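Local coordinates for putative NADH-depentdent flavin oxidoreductase (Cupriavidus metallidurans, PDB 5OCS), which probably reduces activated alkenes with hydride from NADPH or NADH through a bound FMN, as an ene-reductase of the Old Yellow Enzyme family, at residues Ile66-Leu71 with Arg126-Phe131; Lys155-Phe160 with Pro211-Asp216. All coordinates share one frame; numbering follows the deposited sequence.

Contact 1 of 2, residues Ile66-Leu71 with Arg126-Phe131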
# COMPACT_ATOMS: atom_id res chain seq x y z
N ILE D 66 -4.73 -24.77 0.07
CA ILE D 66 -3.37 -25.16 -0.31
C ILE D 66 -2.53 -25.40 0.94
O ILE D 66 -1.86 -26.44 1.09
CB ILE D 66 -2.70 -24.11 -1.20
CG1 ILE D 66 -3.57 -23.80 -2.46
CG2 ILE D 66 -1.32 -24.61 -1.63
CD1 ILE D 66 -3.25 -22.41 -2.98
N THR D 67 -2.61 -24.46 1.87
CA THR D 67 -1.77 -24.45 3.08
C THR D 67 -2.62 -24.13 4.29
O THR D 67 -3.77 -23.62 4.17
CB THR D 67 -0.65 -23.38 3.08
OG1 THR D 67 -1.20 -22.08 3.36
CG2 THR D 67 0.03 -23.34 1.71
N PRO D 68 -2.04 -24.34 5.48
CA PRO D 68 -2.82 -24.00 6.67
C PRO D 68 -3.11 -22.52 6.87
O PRO D 68 -3.96 -22.17 7.72
CB PRO D 68 -1.96 -24.56 7.83
CG PRO D 68 -1.19 -25.65 7.19
CD PRO D 68 -0.87 -25.20 5.81
N THR D 69 -2.45 -21.66 6.10
CA THR D 69 -2.71 -20.22 6.21
C THR D 69 -3.36 -19.63 4.94
O THR D 69 -3.36 -18.41 4.78
CB THR D 69 -1.45 -19.47 6.61
OG1 THR D 69 -0.37 -19.79 5.76
CG2 THR D 69 -1.03 -19.81 8.04
N ASP D 70 -3.96 -20.47 4.10
CA ASP D 70 -4.78 -19.94 3.04
C ASP D 70 -6.03 -19.20 3.53
O ASP D 70 -6.67 -19.58 4.53
CB ASP D 70 -5.29 -21.05 2.14
CG ASP D 70 -4.25 -21.51 1.14
OD1 ASP D 70 -3.02 -21.35 1.36
OD2 ASP D 70 -4.73 -22.01 0.07
N LEU D 71 -6.41 -18.20 2.74
CA LEU D 71 -7.68 -17.51 2.86
C LEU D 71 -8.82 -18.51 2.56
O LEU D 71 -8.67 -19.37 1.69
CB LEU D 71 -7.75 -16.30 1.91
CG LEU D 71 -8.89 -15.34 2.23
CD1 LEU D 71 -8.73 -14.68 3.60
CD2 LEU D 71 -9.01 -14.33 1.10
N ARG D 126 -0.89 -29.77 11.83
CA ARG D 126 -1.45 -28.91 10.77
C ARG D 126 -1.83 -29.62 9.48
O ARG D 126 -2.49 -29.01 8.67
CB ARG D 126 -0.52 -27.70 10.45
CG ARG D 126 -0.20 -26.81 11.67
CD ARG D 126 0.88 -25.76 11.37
NE ARG D 126 2.08 -26.47 10.97
CZ ARG D 126 2.70 -26.41 9.79
NH1 ARG D 126 2.33 -25.57 8.82
NH2 ARG D 126 3.74 -27.20 9.58
N GLY D 127 -1.46 -30.90 9.31
CA GLY D 127 -1.69 -31.63 8.06
C GLY D 127 -3.08 -32.22 7.99
O GLY D 127 -3.79 -32.31 8.99
N TRP D 128 -3.49 -32.61 6.78
CA TRP D 128 -4.79 -33.26 6.59
C TRP D 128 -4.87 -34.12 5.37
O TRP D 128 -4.08 -33.98 4.44
CB TRP D 128 -5.93 -32.25 6.57
CG TRP D 128 -5.94 -31.26 5.40
CD1 TRP D 128 -6.49 -31.45 4.19
CD2 TRP D 128 -5.36 -29.95 5.38
NE1 TRP D 128 -6.33 -30.34 3.40
CE2 TRP D 128 -5.64 -29.40 4.12
CE3 TRP D 128 -4.69 -29.16 6.33
CZ2 TRP D 128 -5.26 -28.10 3.78
CZ3 TRP D 128 -4.28 -27.89 5.97
CH2 TRP D 128 -4.59 -27.37 4.72
N GLN D 129 -5.83 -35.05 5.38
CA GLN D 129 -6.06 -35.91 4.21
C GLN D 129 -6.60 -35.08 3.02
O GLN D 129 -7.57 -34.32 3.18
CB GLN D 129 -7.05 -37.03 4.53
CG GLN D 129 -7.18 -38.02 3.35
CD GLN D 129 -5.85 -38.73 3.06
OE1 GLN D 129 -5.36 -39.47 3.91
NE2 GLN D 129 -5.23 -38.46 1.88
N THR D 130 -5.97 -35.26 1.85
CA THR D 130 -6.32 -34.54 0.62
C THR D 130 -7.21 -35.42 -0.26
O THR D 130 -7.26 -36.64 -0.09
CB THR D 130 -5.04 -34.11 -0.13
OG1 THR D 130 -4.29 -35.28 -0.52
CG2 THR D 130 -4.20 -33.22 0.78
N PHE D 131 -7.89 -34.79 -1.20
CA PHE D 131 -8.85 -35.43 -2.07
C PHE D 131 -8.55 -35.06 -3.51
O PHE D 131 -8.05 -33.95 -3.81
CB PHE D 131 -10.28 -34.99 -1.68
CG PHE D 131 -10.64 -35.42 -0.28
CD1 PHE D 131 -11.00 -36.75 -0.04
CD2 PHE D 131 -10.46 -34.57 0.80
CE1 PHE D 131 -11.27 -37.18 1.26
CE2 PHE D 131 -10.72 -34.99 2.10
CZ PHE D 131 -11.13 -36.30 2.34

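Contact 2 of 2, residues Lys155-Phe160 with Pro211-Asp216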
# COMPACT_ATOMS: atom_id res chain seq x y z
N LYS D 155 -20.10 -32.91 -1.93
CA LYS D 155 -19.60 -31.95 -0.93
C LYS D 155 -18.86 -30.81 -1.62
O LYS D 155 -19.15 -29.64 -1.37
CB LYS D 155 -18.68 -32.60 0.10
CG LYS D 155 -18.38 -31.72 1.29
CD LYS D 155 -17.33 -32.26 2.23
CE LYS D 155 -17.09 -31.32 3.38
NZ LYS D 155 -16.41 -30.07 2.93
N ILE D 156 -17.96 -31.13 -2.53
CA ILE D 156 -17.23 -30.07 -3.24
C ILE D 156 -18.14 -29.13 -4.03
O ILE D 156 -17.99 -27.90 -3.89
CB ILE D 156 -16.10 -30.65 -4.11
CG1 ILE D 156 -15.03 -31.24 -3.18
CG2 ILE D 156 -15.50 -29.57 -5.01
CD1 ILE D 156 -14.21 -32.32 -3.86
N ARG D 157 -19.08 -29.67 -4.83
CA ARG D 157 -20.04 -28.84 -5.54
C ARG D 157 -20.75 -27.92 -4.55
O ARG D 157 -20.81 -26.70 -4.76
CB ARG D 157 -21.13 -29.62 -6.30
CG ARG D 157 -20.65 -30.60 -7.37
CD ARG D 157 -21.79 -31.18 -8.22
NE ARG D 157 -21.28 -32.32 -8.99
CZ ARG D 157 -21.20 -33.58 -8.55
NH1 ARG D 157 -21.68 -33.90 -7.35
NH2 ARG D 157 -20.67 -34.54 -9.34
N ASP D 158 -21.27 -28.50 -3.47
CA ASP D 158 -22.07 -27.73 -2.54
C ASP D 158 -21.21 -26.69 -1.82
O ASP D 158 -21.72 -25.63 -1.49
CB ASP D 158 -22.75 -28.62 -1.52
CG ASP D 158 -23.83 -29.48 -2.13
OD1 ASP D 158 -24.33 -29.20 -3.26
OD2 ASP D 158 -24.13 -30.45 -1.46
N ASP D 159 -19.94 -27.00 -1.57
CA ASP D 159 -19.00 -26.07 -0.90
C ASP D 159 -18.70 -24.87 -1.82
O ASP D 159 -18.67 -23.71 -1.36
CB ASP D 159 -17.69 -26.75 -0.50
CG ASP D 159 -17.86 -27.75 0.63
OD1 ASP D 159 -18.92 -27.74 1.32
OD2 ASP D 159 -16.91 -28.52 0.86
N PHE D 160 -18.50 -25.12 -3.11
CA PHE D 160 -18.36 -24.04 -4.08
C PHE D 160 -19.60 -23.12 -4.09
O PHE D 160 -19.48 -21.89 -4.12
CB PHE D 160 -18.06 -24.55 -5.47
CG PHE D 160 -16.59 -24.68 -5.78
CD1 PHE D 160 -15.88 -23.60 -6.30
CD2 PHE D 160 -15.89 -25.89 -5.54
CE1 PHE D 160 -14.51 -23.69 -6.58
CE2 PHE D 160 -14.53 -26.00 -5.84
CZ PHE D 160 -13.83 -24.88 -6.34
N PRO D 211 -15.42 -30.27 -13.57
CA PRO D 211 -15.18 -28.82 -13.62
C PRO D 211 -16.38 -27.99 -14.15
O PRO D 211 -16.71 -26.92 -13.60
CB PRO D 211 -13.98 -28.69 -14.57
CG PRO D 211 -13.22 -29.95 -14.27
CD PRO D 211 -14.24 -31.02 -14.05
N LEU D 212 -17.04 -28.50 -15.20
CA LEU D 212 -18.22 -27.82 -15.72
C LEU D 212 -19.42 -27.92 -14.78
O LEU D 212 -20.20 -26.95 -14.72
CB LEU D 212 -18.54 -28.29 -17.15
CG LEU D 212 -17.49 -27.82 -18.15
CD1 LEU D 212 -17.70 -28.50 -19.50
CD2 LEU D 212 -17.45 -26.33 -18.34
N GLU D 213 -19.58 -29.02 -14.04
CA GLU D 213 -20.63 -29.10 -12.98
C GLU D 213 -20.41 -28.02 -11.92
O GLU D 213 -21.35 -27.37 -11.45
CB GLU D 213 -20.68 -30.45 -12.29
CG GLU D 213 -21.26 -31.54 -13.20
CD GLU D 213 -21.15 -32.91 -12.64
OE1 GLU D 213 -20.57 -33.05 -11.54
OE2 GLU D 213 -21.66 -33.85 -13.29
N VAL D 214 -19.15 -27.85 -11.53
CA VAL D 214 -18.83 -26.88 -10.48
C VAL D 214 -19.11 -25.49 -11.01
O VAL D 214 -19.80 -24.69 -10.31
CB VAL D 214 -17.36 -27.00 -10.02
CG1 VAL D 214 -16.99 -25.90 -9.01
CG2 VAL D 214 -17.18 -28.34 -9.37
N PHE D 215 -18.61 -25.19 -12.21
CA PHE D 215 -18.87 -23.89 -12.82
C PHE D 215 -20.38 -23.64 -12.89
O PHE D 215 -20.85 -22.55 -12.52
CB PHE D 215 -18.30 -23.78 -14.23
CG PHE D 215 -18.76 -22.56 -14.93
CD1 PHE D 215 -18.10 -21.36 -14.75
CD2 PHE D 215 -19.91 -22.59 -15.70
CE1 PHE D 215 -18.58 -20.21 -15.32
CE2 PHE D 215 -20.39 -21.44 -16.28
CZ PHE D 215 -19.72 -20.25 -16.10
N ASP D 216 -21.13 -24.63 -13.38
CA ASP D 216 -22.61 -24.47 -13.47
C ASP D 216 -23.25 -24.21 -12.14
O ASP D 216 -24.12 -23.36 -12.05
CB ASP D 216 -23.27 -25.73 -14.10
CG ASP D 216 -23.00 -25.83 -15.59
OD1 ASP D 216 -22.64 -24.81 -16.22
OD2 ASP D 216 -23.19 -26.95 -16.14

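Contact 1 of 2, residues Ile66-Leu71 with Arg126-Phe131
Pro-68 lies between two side chains of the 126-131 loop, Trp-128 and Arg-126, and its CG makes the approach to both. The better-buried part is at the indole, where the backbone of the turn is shielded: Trp-128 CH2 reaches the carbonyl carbon of Thr-67, a buried residue, at 3.8 Å, with that carbon close to the ring plane, so the benzo edge abuts the turn. Next to it, Trp-128 CZ3 stands 4.0 Å from Pro-68 CG. A chi1 of 66°, placing CG between the backbone N and the carbonyl carbon, swings the ring toward the 66-71 loop, and NE1 bonds to the carbonyl oxygen of Glu-63, which ties down the other end of the indole.

The solvent side belongs to Arg-126, which is exposed and buries less surface here than Trp-128. Its CB and, through a chain bent at chi3 (-60°), its NH1 both come to 3.9 Å from Pro-68 CG, van der Waals approaches, while NH2 is engaged in a salt bridge with Glu-111.

Behind the proline the loop braces itself. Thr-67 OG1 donates to Asp-70 OD1 (2.8 Å) and accepts from Thr-69 N (3.0 Å), and Asp-70 OD2 receives Ile-66 N at 2.8 Å from above the carboxylate plane. The type I beta turn Thr-67 to Asp-70, with an ST turn at its start, thus presents Pro-68 to the loop after the third strand of the TIM barrel; its own loop follows the second.

Contact 2 of 2, residues Lys155-Phe160 with Pro211-Asp216
One face of the Phe-160 ring carries CG1 of Val-214, and the carbonyl oxygen of Ile-156, one helical turn earlier, lies at the ring edge close to its plane. This CH-pi contact joins two neighbouring outer helices of the TIM barrel, 150-169 and 204-221. The methyl carbon is 3.6 Å from the ring centroid and only 17° off the ring normal; it is displaced toward the rim, so that the closest ring atom is Phe-160 CG, at 3.5 Å from Val-214 CG1. With CG1 anti to the backbone N (chi1 175°), the valine presents this one branch to the ring. Val-218, one turn on, also touches Phe-160, extending the apolar seam along helix 204-221.

Within these two segments the closest CA atoms are those of Arg-157 and Val-214, 5.5 Å apart. On the more exposed side of the seam, Arg-157 and Glu-213 form a salt bridge. The arginine chain runs extended from CG to NE and offers the guanidinium side-on, with the acceptor near its plane, whereas the carboxylate is turned 56° against it. Tyr-200 OH bonds to OE2 of Glu-213, so both carboxylate oxygens have partners, and the tyrosine probably helps to fix the rotation of the acid.

Both donors converge on a single oxygen, and sharing it leaves both bonds noticeably bent: NE and NH2 of Arg-157 each stand 2.7 Å from Glu-213 OE1, NH2 reaching it on the syn side and NE from above the carboxylate plane.

How the contacts relate
Both contacts are built from the loops and outer helices around one eight-stranded parallel (TIM) barrel and come in series along the chain, contact 1 closing before contact 2 opens. Contact 1 joins the loops after strands 52-59 and 96-102; contact 2 pairs helices 150-169 and 204-221, which flank strand 175-179 in sequence. Their centres are 19 Å apart and their nearest atoms about 5 Å, without touching. Glu-63 links their surroundings: its carbonyl oxygen receives Trp-128 of contact 1, its carboxylate Lys-155 on the first helix of contact 2. Side chain to side chain, FMN-binding Cys-25 is about 7 Å from Thr-67 and Gln-100 about 8 Å from Phe-160, so both contacts lie near the cofactor site.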